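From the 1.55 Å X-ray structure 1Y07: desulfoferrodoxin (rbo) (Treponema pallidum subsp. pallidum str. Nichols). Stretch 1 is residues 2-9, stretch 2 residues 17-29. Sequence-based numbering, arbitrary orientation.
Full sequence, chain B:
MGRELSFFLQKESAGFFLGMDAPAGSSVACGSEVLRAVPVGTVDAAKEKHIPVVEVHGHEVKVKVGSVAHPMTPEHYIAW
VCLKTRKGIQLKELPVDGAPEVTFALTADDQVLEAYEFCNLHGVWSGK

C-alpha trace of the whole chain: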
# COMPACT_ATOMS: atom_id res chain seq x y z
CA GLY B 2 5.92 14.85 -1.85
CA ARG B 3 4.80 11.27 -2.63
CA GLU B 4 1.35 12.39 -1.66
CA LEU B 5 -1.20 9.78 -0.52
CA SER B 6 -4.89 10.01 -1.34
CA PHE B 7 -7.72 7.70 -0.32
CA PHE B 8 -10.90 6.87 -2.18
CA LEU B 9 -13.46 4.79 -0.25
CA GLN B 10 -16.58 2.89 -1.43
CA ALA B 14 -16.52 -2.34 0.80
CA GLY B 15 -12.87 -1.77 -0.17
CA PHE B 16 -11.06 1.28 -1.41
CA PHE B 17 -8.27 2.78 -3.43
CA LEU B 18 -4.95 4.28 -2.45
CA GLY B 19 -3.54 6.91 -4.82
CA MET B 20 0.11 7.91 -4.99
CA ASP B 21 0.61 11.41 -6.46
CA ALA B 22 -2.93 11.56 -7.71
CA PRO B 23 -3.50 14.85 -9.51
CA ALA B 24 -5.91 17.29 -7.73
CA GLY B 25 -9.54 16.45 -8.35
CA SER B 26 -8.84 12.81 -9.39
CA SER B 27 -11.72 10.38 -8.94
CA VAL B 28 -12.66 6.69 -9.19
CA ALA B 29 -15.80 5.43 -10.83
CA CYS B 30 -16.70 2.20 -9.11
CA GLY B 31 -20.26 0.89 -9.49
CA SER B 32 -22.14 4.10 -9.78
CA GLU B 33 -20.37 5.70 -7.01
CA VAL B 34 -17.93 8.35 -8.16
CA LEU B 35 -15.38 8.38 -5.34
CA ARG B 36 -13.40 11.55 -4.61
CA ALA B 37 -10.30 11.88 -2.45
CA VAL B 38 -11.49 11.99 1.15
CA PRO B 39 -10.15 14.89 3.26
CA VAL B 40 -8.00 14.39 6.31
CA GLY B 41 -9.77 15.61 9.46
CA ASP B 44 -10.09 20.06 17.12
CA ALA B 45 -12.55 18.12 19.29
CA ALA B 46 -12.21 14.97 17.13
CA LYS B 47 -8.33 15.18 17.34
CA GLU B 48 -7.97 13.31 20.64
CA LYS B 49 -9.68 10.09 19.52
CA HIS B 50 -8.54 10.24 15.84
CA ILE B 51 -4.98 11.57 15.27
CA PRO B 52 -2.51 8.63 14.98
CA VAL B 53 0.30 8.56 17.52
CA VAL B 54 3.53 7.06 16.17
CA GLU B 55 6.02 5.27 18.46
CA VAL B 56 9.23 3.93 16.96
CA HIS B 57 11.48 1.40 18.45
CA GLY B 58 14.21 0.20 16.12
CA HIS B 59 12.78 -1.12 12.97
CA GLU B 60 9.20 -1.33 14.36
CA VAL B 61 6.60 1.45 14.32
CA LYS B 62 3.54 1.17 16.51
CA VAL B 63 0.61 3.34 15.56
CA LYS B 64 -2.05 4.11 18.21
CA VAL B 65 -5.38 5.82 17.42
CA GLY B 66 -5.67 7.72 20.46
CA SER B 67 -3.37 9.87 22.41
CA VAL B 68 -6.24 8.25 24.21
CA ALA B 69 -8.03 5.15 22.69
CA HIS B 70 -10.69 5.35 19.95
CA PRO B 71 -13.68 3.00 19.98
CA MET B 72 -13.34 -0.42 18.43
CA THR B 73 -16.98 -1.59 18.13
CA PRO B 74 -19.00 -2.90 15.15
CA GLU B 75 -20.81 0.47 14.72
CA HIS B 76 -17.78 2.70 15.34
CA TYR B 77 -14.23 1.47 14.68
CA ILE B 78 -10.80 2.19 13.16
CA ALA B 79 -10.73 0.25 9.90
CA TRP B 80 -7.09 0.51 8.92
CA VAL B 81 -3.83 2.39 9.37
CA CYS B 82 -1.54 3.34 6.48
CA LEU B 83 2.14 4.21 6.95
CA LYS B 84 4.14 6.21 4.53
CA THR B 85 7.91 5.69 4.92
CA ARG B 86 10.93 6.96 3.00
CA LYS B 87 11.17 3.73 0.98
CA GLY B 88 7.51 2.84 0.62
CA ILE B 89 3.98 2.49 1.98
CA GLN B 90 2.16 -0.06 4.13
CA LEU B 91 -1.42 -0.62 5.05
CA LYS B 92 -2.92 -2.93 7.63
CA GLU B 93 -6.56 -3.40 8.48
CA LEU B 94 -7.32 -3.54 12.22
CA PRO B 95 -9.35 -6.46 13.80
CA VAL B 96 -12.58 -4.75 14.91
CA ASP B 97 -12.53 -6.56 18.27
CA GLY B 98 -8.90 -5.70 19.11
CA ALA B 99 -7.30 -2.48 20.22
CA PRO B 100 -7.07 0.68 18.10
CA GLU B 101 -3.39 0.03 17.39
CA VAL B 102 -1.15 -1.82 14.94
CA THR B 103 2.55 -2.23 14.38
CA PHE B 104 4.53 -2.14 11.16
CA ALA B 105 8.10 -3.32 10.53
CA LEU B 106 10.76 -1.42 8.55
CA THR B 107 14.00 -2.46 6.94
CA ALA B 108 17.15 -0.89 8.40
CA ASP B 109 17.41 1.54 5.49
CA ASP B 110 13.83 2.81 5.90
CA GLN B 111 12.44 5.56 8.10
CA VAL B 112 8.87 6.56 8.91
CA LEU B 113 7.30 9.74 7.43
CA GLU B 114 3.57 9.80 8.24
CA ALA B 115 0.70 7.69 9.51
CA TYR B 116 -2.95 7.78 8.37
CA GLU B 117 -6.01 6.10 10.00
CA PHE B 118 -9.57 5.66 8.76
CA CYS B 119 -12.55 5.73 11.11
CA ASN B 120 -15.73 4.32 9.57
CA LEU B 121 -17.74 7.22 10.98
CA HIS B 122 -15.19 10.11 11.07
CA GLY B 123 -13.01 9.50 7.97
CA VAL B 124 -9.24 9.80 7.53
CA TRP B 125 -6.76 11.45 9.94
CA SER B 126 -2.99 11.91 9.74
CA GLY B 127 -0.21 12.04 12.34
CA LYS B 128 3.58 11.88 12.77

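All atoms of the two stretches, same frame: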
# COMPACT_ATOMS: atom_id res chain seq x y z
N GLY B 2 6.48 14.98 -3.22
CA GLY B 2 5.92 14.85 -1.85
C GLY B 2 5.48 13.44 -1.57
O GLY B 2 5.23 13.11 -0.40
N ARG B 3 5.42 12.62 -2.64
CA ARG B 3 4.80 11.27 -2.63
C ARG B 3 3.49 11.27 -1.86
O ARG B 3 3.36 10.63 -0.82
CB ARG B 3 5.76 10.22 -2.08
CG ARG B 3 6.76 9.77 -3.09
CD ARG B 3 7.95 9.06 -2.44
NE ARG B 3 7.51 7.77 -1.90
CZ ARG B 3 7.56 7.37 -0.62
NH1 ARG B 3 8.07 8.14 0.34
NH2 ARG B 3 7.09 6.17 -0.32
N GLU B 4 2.54 12.04 -2.37
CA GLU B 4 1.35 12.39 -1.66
C GLU B 4 0.32 11.26 -1.76
O GLU B 4 -0.01 10.84 -2.85
CB GLU B 4 0.76 13.64 -2.31
CG GLU B 4 -0.14 14.45 -1.38
CD GLU B 4 -0.94 15.53 -2.15
OE1 GLU B 4 -0.39 16.12 -3.11
OE2 GLU B 4 -2.13 15.76 -1.80
N LEU B 5 -0.19 10.83 -0.62
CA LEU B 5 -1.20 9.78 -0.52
C LEU B 5 -2.62 10.35 -0.56
O LEU B 5 -2.92 11.35 0.11
CB LEU B 5 -1.01 8.99 0.77
CG LEU B 5 0.16 8.04 0.77
CD1 LEU B 5 0.22 7.35 2.07
CD2 LEU B 5 0.04 7.02 -0.35
N SER B 6 -3.48 9.74 -1.36
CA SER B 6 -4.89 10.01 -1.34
C SER B 6 -5.64 8.70 -1.17
O SER B 6 -5.10 7.63 -1.48
CB SER B 6 -5.35 10.66 -2.66
OG SER B 6 -4.72 10.06 -3.80
N PHE B 7 -6.87 8.83 -0.67
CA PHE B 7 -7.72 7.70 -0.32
C PHE B 7 -9.08 7.91 -0.90
O PHE B 7 -9.64 8.99 -0.78
CB PHE B 7 -7.79 7.57 1.20
CG PHE B 7 -6.43 7.49 1.85
CD1 PHE B 7 -5.79 8.64 2.35
CD2 PHE B 7 -5.76 6.27 1.93
CE1 PHE B 7 -4.50 8.54 2.93
CE2 PHE B 7 -4.49 6.19 2.50
CZ PHE B 7 -3.88 7.33 3.00
N PHE B 8 -9.60 6.86 -1.51
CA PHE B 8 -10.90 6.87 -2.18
C PHE B 8 -11.64 5.64 -1.64
O PHE B 8 -11.18 4.52 -1.84
CB PHE B 8 -10.72 6.75 -3.69
CG PHE B 8 -9.78 7.79 -4.26
CD1 PHE B 8 -8.42 7.65 -4.14
CD2 PHE B 8 -10.28 8.90 -4.91
CE1 PHE B 8 -7.56 8.61 -4.66
CE2 PHE B 8 -9.42 9.87 -5.41
CZ PHE B 8 -8.04 9.70 -5.28
N LEU B 9 -12.79 5.85 -1.00
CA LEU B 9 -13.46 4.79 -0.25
C LEU B 9 -14.88 4.56 -0.73
O LEU B 9 -15.67 5.49 -0.80
CB LEU B 9 -13.47 5.13 1.24
CG LEU B 9 -12.21 5.79 1.84
CD1 LEU B 9 -12.50 6.20 3.24
CD2 LEU B 9 -11.03 4.89 1.86
N PHE B 17 -9.44 2.53 -2.62
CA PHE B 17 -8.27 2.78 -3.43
C PHE B 17 -7.33 3.71 -2.74
O PHE B 17 -7.73 4.65 -2.06
CB PHE B 17 -8.66 3.38 -4.79
CG PHE B 17 -9.72 2.57 -5.51
CD1 PHE B 17 -11.06 2.60 -5.07
CD2 PHE B 17 -9.38 1.79 -6.61
CE1 PHE B 17 -12.02 1.88 -5.74
CE2 PHE B 17 -10.36 1.06 -7.29
CZ PHE B 17 -11.64 1.08 -6.83
N LEU B 18 -6.05 3.44 -2.93
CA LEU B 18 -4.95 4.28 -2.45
C LEU B 18 -4.29 4.89 -3.68
O LEU B 18 -3.87 4.17 -4.57
CB LEU B 18 -3.95 3.39 -1.65
CG LEU B 18 -2.64 3.86 -1.02
CD1 LEU B 18 -2.38 2.93 0.13
CD2 LEU B 18 -1.44 3.82 -1.97
N GLY B 19 -4.25 6.21 -3.76
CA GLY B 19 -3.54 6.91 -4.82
C GLY B 19 -2.21 7.49 -4.38
O GLY B 19 -2.06 8.00 -3.27
N MET B 20 -1.20 7.31 -5.22
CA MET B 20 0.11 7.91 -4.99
C MET B 20 0.34 8.99 -6.05
O MET B 20 0.35 8.70 -7.26
CB MET B 20 1.22 6.85 -4.97
CG MET B 20 2.63 7.49 -4.73
SD MET B 20 2.92 8.39 -3.12
CE MET B 20 3.11 7.01 -1.93
N ASP B 21 0.47 10.24 -5.59
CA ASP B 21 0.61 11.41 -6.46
C ASP B 21 -0.52 11.55 -7.45
O ASP B 21 -0.33 11.87 -8.62
CB ASP B 21 2.02 11.43 -7.13
CG ASP B 21 3.09 11.70 -6.14
OD1 ASP B 21 2.88 12.50 -5.22
OD2 ASP B 21 4.17 11.09 -6.17
N ALA B 22 -1.72 11.24 -6.97
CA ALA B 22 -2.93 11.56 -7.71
C ALA B 22 -2.97 13.08 -7.95
O ALA B 22 -2.90 13.89 -7.02
CB ALA B 22 -4.14 11.15 -6.92
N PRO B 23 -3.18 13.46 -9.18
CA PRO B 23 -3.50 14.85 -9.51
C PRO B 23 -4.77 15.33 -8.81
O PRO B 23 -5.68 14.51 -8.68
CB PRO B 23 -3.72 14.79 -11.00
CG PRO B 23 -2.99 13.61 -11.43
CD PRO B 23 -3.16 12.59 -10.36
N ALA B 24 -4.79 16.61 -8.38
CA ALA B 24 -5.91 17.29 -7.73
C ALA B 24 -7.19 17.02 -8.47
O ALA B 24 -7.20 17.06 -9.70
CB ALA B 24 -5.66 18.83 -7.68
N GLY B 25 -8.25 16.74 -7.72
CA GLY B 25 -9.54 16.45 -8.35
C GLY B 25 -9.69 15.06 -9.01
O GLY B 25 -10.72 14.76 -9.65
N SER B 26 -8.71 14.18 -8.87
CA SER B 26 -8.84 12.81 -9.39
C SER B 26 -10.06 12.16 -8.74
O SER B 26 -10.44 12.52 -7.62
CB SER B 26 -7.59 11.98 -9.01
OG SER B 26 -6.46 12.40 -9.75
N SER B 27 -10.61 11.17 -9.44
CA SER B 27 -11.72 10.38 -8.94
C SER B 27 -11.73 8.93 -9.49
O SER B 27 -10.99 8.59 -10.42
CB SER B 27 -13.02 11.11 -9.30
OG SER B 27 -13.16 11.16 -10.69
N VAL B 28 -12.51 8.09 -8.84
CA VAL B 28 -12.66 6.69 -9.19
C VAL B 28 -14.11 6.39 -9.38
O VAL B 28 -14.95 6.69 -8.50
CB VAL B 28 -12.16 5.76 -8.07
CG1 VAL B 28 -12.13 4.33 -8.55
CG2 VAL B 28 -10.81 6.21 -7.59
N ALA B 29 -14.43 5.83 -10.54
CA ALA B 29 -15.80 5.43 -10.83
C ALA B 29 -15.86 3.95 -10.50
O ALA B 29 -15.08 3.17 -10.99
CB ALA B 29 -16.08 5.64 -12.28
O HOH W 1 -2.39 11.17 -4.08

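How do the two backbones lie against each other? Strand 5-9 and strand 17-20 run antiparallel, their directions 155° apart and their axes approaching to 4.7 Å. Two reciprocal pairs of hydrogen bonds join them: Ser 6 N to Gly 19 O (2.9 Å) with Gly 19 N to Ser 6 O (2.8 Å), and Phe 8 N to Phe 17 O (2.9 Å) with Phe 17 N to Phe 8 O (2.8 Å). Leu 5 with Met 20 and Phe 7 with Leu 18 form the alternating non-hydrogen-bonded pairs.

What happens where the strands end? The pairing continues beyond them, but a side chain replaces one backbone carbonyl. Asp 21 N donates to Glu 4 O (2.8 Å), while Glu 4 N donates to the carboxylate oxygen Asp 21 OD1 (2.9 Å). Water 1 reinforces this corner, donating to Glu 4 O (2.7 Å), accepting from Ala 22 N (3.0 Å) and hydrogen bonding to Ser 6 OG (2.6 Å).

Which side chains meet on the face carrying Leu 5, Phe 7, Leu 18 and Met 20? Leu 5 CD2 lies 3.5 Å from Met 20 CE and 3.9 Å from Leu 18 CD2, an apolar cluster of buried side chains. Met 20 also folds back toward Arg 3, with Met 20 SD 3.5 Å from Arg 3 CB.

What fills the other face? Phe 8 dominates it, its ring turning one edge to Gly 19 and reaching toward Ser 26 and Val 28. Val 28 CG2 packs 3.8 Å from Phe 8 CG, and Ser 26 O lies at the ring edge, 3.6 Å from Phe 8 CE2. Gly 19 leaves the necessary space: an ideal CB there would sit 2.6 Å from Ser 6 OG, a clash, and only 3.3 Å from Phe 8 CE1.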